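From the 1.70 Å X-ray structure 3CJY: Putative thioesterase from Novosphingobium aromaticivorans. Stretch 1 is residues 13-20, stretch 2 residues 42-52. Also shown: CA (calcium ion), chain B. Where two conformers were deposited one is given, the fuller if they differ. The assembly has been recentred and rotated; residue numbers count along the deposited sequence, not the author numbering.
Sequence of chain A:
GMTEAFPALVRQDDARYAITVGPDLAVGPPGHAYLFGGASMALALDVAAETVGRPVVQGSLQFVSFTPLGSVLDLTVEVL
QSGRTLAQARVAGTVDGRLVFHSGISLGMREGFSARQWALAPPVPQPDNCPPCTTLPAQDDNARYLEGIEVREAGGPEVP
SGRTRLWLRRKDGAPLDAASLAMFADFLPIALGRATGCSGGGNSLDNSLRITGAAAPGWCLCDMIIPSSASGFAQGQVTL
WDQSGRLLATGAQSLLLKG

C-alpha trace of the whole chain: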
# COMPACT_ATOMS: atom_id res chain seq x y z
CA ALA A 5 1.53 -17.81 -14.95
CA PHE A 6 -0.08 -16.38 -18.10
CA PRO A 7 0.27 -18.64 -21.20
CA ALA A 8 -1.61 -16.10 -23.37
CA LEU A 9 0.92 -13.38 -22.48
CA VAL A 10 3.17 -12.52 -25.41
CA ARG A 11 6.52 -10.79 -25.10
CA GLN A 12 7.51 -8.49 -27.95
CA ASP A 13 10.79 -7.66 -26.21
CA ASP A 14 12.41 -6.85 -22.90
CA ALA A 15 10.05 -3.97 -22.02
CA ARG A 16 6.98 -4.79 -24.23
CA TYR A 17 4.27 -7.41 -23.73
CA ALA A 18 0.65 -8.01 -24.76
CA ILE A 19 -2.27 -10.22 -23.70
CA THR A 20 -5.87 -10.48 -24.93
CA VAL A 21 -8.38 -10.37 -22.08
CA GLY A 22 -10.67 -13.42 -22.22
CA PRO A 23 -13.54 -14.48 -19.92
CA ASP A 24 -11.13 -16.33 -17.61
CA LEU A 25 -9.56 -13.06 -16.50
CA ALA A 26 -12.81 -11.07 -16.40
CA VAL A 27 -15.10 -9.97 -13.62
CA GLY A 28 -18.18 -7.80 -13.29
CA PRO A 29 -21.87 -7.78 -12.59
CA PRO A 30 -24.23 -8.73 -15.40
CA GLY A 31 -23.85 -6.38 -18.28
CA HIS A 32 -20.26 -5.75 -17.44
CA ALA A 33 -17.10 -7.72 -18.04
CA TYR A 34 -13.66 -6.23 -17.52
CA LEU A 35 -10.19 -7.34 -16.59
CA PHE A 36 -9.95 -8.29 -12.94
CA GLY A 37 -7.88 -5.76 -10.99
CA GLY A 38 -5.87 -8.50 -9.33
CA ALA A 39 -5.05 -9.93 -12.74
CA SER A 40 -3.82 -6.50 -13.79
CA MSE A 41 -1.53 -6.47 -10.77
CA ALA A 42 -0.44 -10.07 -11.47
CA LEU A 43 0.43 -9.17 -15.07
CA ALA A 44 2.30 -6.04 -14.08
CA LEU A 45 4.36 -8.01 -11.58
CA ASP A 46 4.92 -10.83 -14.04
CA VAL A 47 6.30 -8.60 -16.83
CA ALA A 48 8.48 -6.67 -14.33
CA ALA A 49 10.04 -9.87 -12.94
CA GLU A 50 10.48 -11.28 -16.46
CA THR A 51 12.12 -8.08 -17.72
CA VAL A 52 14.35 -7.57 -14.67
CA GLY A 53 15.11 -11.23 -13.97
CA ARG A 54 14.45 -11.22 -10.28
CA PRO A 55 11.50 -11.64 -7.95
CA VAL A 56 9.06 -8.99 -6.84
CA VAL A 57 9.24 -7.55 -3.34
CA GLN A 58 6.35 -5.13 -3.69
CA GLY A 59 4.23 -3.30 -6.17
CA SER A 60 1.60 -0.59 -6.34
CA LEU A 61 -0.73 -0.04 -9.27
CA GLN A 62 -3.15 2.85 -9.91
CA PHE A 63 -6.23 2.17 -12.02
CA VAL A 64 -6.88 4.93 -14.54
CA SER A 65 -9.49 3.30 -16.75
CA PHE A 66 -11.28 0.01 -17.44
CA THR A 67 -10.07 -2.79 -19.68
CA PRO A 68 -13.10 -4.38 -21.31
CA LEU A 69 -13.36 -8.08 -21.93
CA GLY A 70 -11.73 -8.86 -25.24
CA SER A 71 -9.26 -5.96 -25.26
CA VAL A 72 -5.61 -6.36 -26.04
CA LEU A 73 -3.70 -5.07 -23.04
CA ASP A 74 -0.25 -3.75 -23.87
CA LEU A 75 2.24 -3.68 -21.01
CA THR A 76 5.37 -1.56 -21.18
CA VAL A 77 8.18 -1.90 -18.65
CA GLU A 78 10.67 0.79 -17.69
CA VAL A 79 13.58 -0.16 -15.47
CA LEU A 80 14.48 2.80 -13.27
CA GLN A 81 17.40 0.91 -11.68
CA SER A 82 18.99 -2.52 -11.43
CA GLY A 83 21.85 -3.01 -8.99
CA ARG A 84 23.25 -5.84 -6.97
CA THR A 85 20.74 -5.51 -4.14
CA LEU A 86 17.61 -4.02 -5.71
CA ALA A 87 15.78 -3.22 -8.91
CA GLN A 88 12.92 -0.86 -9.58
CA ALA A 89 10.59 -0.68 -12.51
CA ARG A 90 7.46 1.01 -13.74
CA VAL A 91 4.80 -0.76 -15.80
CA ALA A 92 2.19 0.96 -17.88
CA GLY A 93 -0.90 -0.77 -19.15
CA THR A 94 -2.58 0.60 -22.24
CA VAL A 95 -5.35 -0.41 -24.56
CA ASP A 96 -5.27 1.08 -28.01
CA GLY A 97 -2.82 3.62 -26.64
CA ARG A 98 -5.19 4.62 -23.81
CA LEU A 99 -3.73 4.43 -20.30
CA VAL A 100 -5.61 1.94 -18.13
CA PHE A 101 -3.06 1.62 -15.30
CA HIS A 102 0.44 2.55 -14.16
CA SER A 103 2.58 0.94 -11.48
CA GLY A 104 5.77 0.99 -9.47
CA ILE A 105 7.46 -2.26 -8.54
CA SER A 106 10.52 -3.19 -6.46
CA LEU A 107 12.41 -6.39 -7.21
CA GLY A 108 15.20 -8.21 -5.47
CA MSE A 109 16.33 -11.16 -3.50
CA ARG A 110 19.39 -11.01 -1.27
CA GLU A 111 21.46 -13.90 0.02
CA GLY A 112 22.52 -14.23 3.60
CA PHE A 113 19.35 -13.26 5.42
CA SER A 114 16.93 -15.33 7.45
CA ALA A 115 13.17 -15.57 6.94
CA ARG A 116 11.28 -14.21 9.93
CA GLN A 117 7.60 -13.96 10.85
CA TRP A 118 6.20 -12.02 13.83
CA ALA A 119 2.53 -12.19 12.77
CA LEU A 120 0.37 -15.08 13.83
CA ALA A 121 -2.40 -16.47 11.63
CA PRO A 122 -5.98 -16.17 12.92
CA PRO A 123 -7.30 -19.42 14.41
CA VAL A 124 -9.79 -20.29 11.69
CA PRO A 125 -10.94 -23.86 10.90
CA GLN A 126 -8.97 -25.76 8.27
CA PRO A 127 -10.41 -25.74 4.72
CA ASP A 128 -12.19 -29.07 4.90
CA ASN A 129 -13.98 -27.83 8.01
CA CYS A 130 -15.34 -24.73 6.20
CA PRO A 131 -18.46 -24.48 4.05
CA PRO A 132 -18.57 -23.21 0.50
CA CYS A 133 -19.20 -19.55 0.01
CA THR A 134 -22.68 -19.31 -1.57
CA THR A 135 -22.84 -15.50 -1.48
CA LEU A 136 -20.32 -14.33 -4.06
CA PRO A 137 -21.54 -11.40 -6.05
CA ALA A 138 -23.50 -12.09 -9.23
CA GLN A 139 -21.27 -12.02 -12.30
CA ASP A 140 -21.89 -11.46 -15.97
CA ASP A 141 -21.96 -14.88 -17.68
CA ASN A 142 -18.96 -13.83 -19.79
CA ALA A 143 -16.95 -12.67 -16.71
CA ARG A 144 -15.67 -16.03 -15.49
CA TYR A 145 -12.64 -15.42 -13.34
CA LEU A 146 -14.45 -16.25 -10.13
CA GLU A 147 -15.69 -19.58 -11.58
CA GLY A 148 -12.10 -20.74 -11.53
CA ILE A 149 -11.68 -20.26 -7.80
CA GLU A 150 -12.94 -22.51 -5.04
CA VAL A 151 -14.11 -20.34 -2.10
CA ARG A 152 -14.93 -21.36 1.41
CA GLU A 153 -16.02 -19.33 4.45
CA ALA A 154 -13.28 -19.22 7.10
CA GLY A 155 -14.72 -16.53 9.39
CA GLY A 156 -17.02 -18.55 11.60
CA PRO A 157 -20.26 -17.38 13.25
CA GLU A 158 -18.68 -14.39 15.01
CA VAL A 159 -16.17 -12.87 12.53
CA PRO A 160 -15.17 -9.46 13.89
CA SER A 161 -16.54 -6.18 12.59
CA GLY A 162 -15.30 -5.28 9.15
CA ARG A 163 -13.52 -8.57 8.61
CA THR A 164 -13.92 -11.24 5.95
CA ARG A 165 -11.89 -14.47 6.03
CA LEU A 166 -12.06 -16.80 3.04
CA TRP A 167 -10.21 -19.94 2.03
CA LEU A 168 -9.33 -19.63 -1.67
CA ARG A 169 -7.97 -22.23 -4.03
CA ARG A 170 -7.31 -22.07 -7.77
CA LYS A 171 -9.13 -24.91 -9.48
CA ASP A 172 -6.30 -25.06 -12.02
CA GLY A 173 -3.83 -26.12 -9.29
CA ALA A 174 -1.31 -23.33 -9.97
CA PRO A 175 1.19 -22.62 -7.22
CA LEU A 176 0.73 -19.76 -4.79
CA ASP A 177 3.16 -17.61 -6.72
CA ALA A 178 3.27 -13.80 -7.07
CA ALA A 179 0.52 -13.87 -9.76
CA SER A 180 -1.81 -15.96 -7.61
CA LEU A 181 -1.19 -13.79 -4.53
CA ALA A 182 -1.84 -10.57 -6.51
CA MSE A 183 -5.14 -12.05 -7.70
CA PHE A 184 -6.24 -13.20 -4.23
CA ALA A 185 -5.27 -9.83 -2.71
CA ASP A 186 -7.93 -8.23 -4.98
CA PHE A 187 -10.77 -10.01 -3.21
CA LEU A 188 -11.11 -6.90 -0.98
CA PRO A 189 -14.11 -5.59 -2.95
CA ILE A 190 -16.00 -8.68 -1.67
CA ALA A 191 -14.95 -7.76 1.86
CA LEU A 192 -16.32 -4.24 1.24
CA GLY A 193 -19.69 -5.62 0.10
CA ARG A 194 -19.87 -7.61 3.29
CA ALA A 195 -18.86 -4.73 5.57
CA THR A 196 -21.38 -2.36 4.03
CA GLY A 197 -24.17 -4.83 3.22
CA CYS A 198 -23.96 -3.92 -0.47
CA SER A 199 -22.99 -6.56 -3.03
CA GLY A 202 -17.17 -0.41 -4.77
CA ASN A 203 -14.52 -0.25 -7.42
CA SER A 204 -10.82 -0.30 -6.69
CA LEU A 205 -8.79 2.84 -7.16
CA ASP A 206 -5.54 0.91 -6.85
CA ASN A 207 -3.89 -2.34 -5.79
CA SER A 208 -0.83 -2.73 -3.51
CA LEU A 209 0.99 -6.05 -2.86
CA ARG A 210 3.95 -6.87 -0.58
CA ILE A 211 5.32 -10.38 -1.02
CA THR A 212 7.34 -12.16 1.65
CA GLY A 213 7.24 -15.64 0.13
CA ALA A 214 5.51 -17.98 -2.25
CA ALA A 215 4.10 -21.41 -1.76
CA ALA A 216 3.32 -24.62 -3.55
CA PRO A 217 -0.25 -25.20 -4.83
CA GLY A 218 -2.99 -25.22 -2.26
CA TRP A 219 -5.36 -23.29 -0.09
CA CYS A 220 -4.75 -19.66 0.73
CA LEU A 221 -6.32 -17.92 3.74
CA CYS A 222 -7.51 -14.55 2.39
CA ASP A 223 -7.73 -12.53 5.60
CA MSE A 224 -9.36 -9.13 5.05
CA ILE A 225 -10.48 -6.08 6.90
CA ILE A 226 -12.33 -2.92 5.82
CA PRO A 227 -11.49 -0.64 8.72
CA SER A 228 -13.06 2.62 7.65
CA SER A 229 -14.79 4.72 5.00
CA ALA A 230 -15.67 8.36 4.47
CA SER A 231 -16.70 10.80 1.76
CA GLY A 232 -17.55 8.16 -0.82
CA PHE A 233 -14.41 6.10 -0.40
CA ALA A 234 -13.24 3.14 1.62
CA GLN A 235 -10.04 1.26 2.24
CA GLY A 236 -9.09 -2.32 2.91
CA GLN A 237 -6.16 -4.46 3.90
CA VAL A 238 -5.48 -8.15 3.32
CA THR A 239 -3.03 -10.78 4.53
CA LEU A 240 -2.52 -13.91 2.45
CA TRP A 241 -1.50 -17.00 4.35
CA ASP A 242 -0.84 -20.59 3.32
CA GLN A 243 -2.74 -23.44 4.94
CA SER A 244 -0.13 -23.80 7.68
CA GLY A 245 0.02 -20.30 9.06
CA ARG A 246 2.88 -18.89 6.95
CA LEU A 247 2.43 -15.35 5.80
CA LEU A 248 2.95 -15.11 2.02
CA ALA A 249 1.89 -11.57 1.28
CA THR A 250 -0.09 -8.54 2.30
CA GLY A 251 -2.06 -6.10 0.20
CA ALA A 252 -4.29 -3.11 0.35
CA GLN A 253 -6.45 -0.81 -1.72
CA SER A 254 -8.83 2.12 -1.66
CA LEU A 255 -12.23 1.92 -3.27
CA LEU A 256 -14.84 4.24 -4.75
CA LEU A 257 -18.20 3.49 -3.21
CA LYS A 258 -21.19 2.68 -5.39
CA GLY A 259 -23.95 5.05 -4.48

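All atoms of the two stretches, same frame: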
# COMPACT_ATOMS: atom_id res chain seq x y z
N ASP A 13 9.38 -7.86 -26.57
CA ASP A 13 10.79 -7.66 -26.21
C ASP A 13 10.95 -7.46 -24.72
O ASP A 13 9.99 -7.58 -23.95
CB ASP A 13 11.40 -6.46 -26.95
CG ASP A 13 10.51 -5.24 -26.95
OD1 ASP A 13 10.31 -4.63 -25.87
OD2 ASP A 13 10.02 -4.88 -28.05
N ASP A 14 12.19 -7.19 -24.30
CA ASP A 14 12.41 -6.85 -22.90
C ASP A 14 11.48 -5.61 -22.98
O ASP A 14 11.30 -5.05 -24.06
CB ASP A 14 13.89 -6.46 -22.66
CG ASP A 14 14.44 -6.89 -21.28
OD1 ASP A 14 14.45 -8.11 -20.95
OD2 ASP A 14 14.98 -6.02 -20.56
N ALA A 15 10.84 -5.20 -21.92
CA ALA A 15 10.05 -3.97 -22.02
C ALA A 15 8.64 -4.03 -22.64
O ALA A 15 7.81 -3.29 -22.18
CB ALA A 15 10.85 -2.85 -22.67
N ARG A 16 8.35 -4.84 -23.67
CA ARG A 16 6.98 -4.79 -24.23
C ARG A 16 6.29 -6.13 -24.36
O ARG A 16 6.80 -7.06 -24.99
CB ARG A 16 6.95 -4.06 -25.56
CG ARG A 16 7.39 -2.61 -25.45
N TYR A 17 5.09 -6.19 -23.78
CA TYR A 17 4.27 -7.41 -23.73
C TYR A 17 2.82 -7.13 -24.07
O TYR A 17 2.34 -6.03 -23.95
CB TYR A 17 4.30 -8.01 -22.34
CG TYR A 17 5.66 -8.32 -21.78
CD1 TYR A 17 6.49 -7.31 -21.35
CD2 TYR A 17 6.07 -9.62 -21.60
CE1 TYR A 17 7.71 -7.57 -20.78
CE2 TYR A 17 7.33 -9.91 -21.03
CZ TYR A 17 8.13 -8.88 -20.62
OH TYR A 17 9.36 -9.12 -20.08
N ALA A 18 2.09 -8.16 -24.48
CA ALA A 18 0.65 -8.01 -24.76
C ALA A 18 -0.13 -9.29 -24.43
O ALA A 18 0.40 -10.40 -24.47
CB ALA A 18 0.40 -7.56 -26.19
N ILE A 19 -1.38 -9.10 -24.03
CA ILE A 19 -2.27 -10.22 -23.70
C ILE A 19 -3.70 -9.81 -24.02
O ILE A 19 -4.10 -8.69 -23.79
CB ILE A 19 -2.17 -10.63 -22.20
CG1 ILE A 19 -3.03 -11.88 -21.93
CG2 ILE A 19 -2.59 -9.45 -21.32
CD1 ILE A 19 -2.71 -12.64 -20.62
N THR A 20 -4.46 -10.72 -24.62
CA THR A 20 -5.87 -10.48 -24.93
C THR A 20 -6.68 -10.95 -23.73
O THR A 20 -6.46 -12.04 -23.20
CB THR A 20 -6.32 -11.21 -26.19
OG1 THR A 20 -5.48 -10.82 -27.30
CG2 THR A 20 -7.80 -10.89 -26.51
N ALA A 42 -1.19 -8.85 -11.17
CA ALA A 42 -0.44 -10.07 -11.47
C ALA A 42 0.41 -9.92 -12.72
O ALA A 42 1.58 -10.29 -12.77
CB ALA A 42 -1.37 -11.26 -11.61
N LEU A 43 -0.21 -9.36 -13.77
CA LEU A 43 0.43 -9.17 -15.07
C LEU A 43 1.54 -8.15 -14.98
O LEU A 43 2.61 -8.31 -15.54
CB LEU A 43 -0.63 -8.77 -16.12
CG LEU A 43 -1.52 -9.88 -16.68
CD1 LEU A 43 -2.87 -9.38 -17.24
CD2 LEU A 43 -0.76 -10.69 -17.74
N ALA A 44 1.29 -7.10 -14.22
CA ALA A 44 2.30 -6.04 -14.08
C ALA A 44 3.53 -6.63 -13.36
O ALA A 44 4.71 -6.41 -13.76
CB ALA A 44 1.71 -4.86 -13.32
N LEU A 45 3.27 -7.42 -12.32
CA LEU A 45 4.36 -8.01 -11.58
C LEU A 45 5.10 -9.06 -12.36
O LEU A 45 6.32 -9.22 -12.23
CB LEU A 45 3.87 -8.62 -10.29
CG LEU A 45 3.17 -7.72 -9.26
CD1 LEU A 45 2.68 -8.60 -8.10
CD2 LEU A 45 4.11 -6.62 -8.79
N ASP A 46 4.37 -9.76 -13.23
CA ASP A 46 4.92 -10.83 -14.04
C ASP A 46 5.92 -10.25 -15.05
O ASP A 46 7.07 -10.66 -15.10
CB ASP A 46 3.79 -11.61 -14.76
CG ASP A 46 4.29 -12.89 -15.41
OD1 ASP A 46 4.56 -13.86 -14.68
OD2 ASP A 46 4.39 -12.94 -16.64
N VAL A 47 5.48 -9.22 -15.77
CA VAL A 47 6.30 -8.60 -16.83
C VAL A 47 7.54 -7.90 -16.23
O VAL A 47 8.62 -7.90 -16.83
CB VAL A 47 5.47 -7.66 -17.78
CG1 VAL A 47 4.41 -8.49 -18.46
CG2 VAL A 47 4.85 -6.42 -17.08
N ALA A 48 7.37 -7.34 -15.05
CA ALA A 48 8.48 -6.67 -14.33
C ALA A 48 9.53 -7.71 -13.95
O ALA A 48 10.72 -7.54 -14.23
CB ALA A 48 7.98 -5.93 -13.07
N ALA A 49 9.10 -8.81 -13.36
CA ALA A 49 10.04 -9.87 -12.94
C ALA A 49 10.73 -10.49 -14.16
O ALA A 49 11.94 -10.77 -14.15
CB ALA A 49 9.32 -10.92 -12.12
N GLU A 50 9.97 -10.63 -15.23
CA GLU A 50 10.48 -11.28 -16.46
C GLU A 50 11.49 -10.35 -17.14
O GLU A 50 12.51 -10.78 -17.69
CB GLU A 50 9.27 -11.61 -17.36
CG GLU A 50 9.28 -13.01 -17.99
CD GLU A 50 9.94 -13.05 -19.31
OE1 GLU A 50 10.05 -11.95 -19.91
OE2 GLU A 50 10.34 -14.15 -19.75
N THR A 51 11.22 -9.06 -17.10
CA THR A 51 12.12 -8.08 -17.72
C THR A 51 13.36 -7.90 -16.87
O THR A 51 14.46 -7.89 -17.39
CB THR A 51 11.44 -6.73 -17.87
OG1 THR A 51 10.36 -6.88 -18.79
CG2 THR A 51 12.41 -5.67 -18.37
N VAL A 52 13.21 -7.82 -15.56
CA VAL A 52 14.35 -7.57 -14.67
C VAL A 52 15.15 -8.83 -14.32
O VAL A 52 16.35 -8.77 -14.07
CB VAL A 52 13.91 -6.80 -13.40
CG1 VAL A 52 14.96 -6.84 -12.38
CG2 VAL A 52 13.57 -5.35 -13.77
CA CA B . 15.96 -7.89 -19.17
O HOH W 1 16.58 -5.79 -18.49

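Strand 16-20 lies against helix 42-52 with an angle of 145° between their N-to-C directions, so the two elements run roughly antiparallel, and their axes approach to 9.8 Å. The contact buries 372 Å² in total, of which Tyr 17 contributes 98 Å² and Thr 51 72 Å², the two largest shares.

Tyr 17 points its CA-to-CB bond toward the helix, and with chi1 at -56° (m) its ring reaches along the helix surface. Val 47 supplies the apolar part of this contact. Its CG1 sits 3.7 Å from the centroid of the Tyr 17 ring and only 17° off the ring normal, which places the methyl over the ring face and qualifies the pair as a CH-pi interaction; the same CG1 lies 3.6 Å from Tyr 17 CG. The edge of the ring has a different, polar environment. There Tyr 17 OH donates a hydrogen bond to Glu 50 OE1 at 2.9 Å, with the acceptor near the ring plane, as expected for a phenol. Glu 50 is otherwise exposed, and its chi1 of -135° and chi2 of -91° both fall between the usual wells.

Thr 51 meets the same hydroxyl: its OG1 is 2.8 Å from Tyr 17 OH, a separation that does not by itself establish a hydrogen bond. What is clear is that Thr 51 OG1 donates to the carbonyl O of Val 47 at 2.8 Å, one helical turn back. The m rotamer (chi1 -65°) allows this bond, while the backbone N of Thr 51 also donates to Val 47 O, at 2.9 Å, so that one carbonyl accepts from both groups of the same residue.

Thr 51 also faces the loop that precedes the strand. The CA atoms of Asp 14 and Thr 51 are 5.3 Å apart, against 7.3 Å for Tyr 17 and Val 47 and 9.1 Å for Ile 19 and Leu 43, so the backbones diverge from the loop along the strand. Asp 14 OD2 comes within 3.4 Å of Thr 51 CG2, but the stronger link is the calcium ion. It is bound by Asp 14 OD1 at 2.3 Å and Asp 14 OD2 at 2.5 Å, a bidentate carboxylate, by Thr 51 O at 2.3 Å, and by a water, thereby tying the two stretches together through a side chain and a backbone carbonyl.

At the wider end, contact is purely apolar: Ile 19 CD1 lies 4.0 Å from Leu 43 CD2. Ile 19, extended with both chi angles t, and Leu 43, whose chi1 is m, both point toward the other stretch, and their side chains meet across the larger backbone gap.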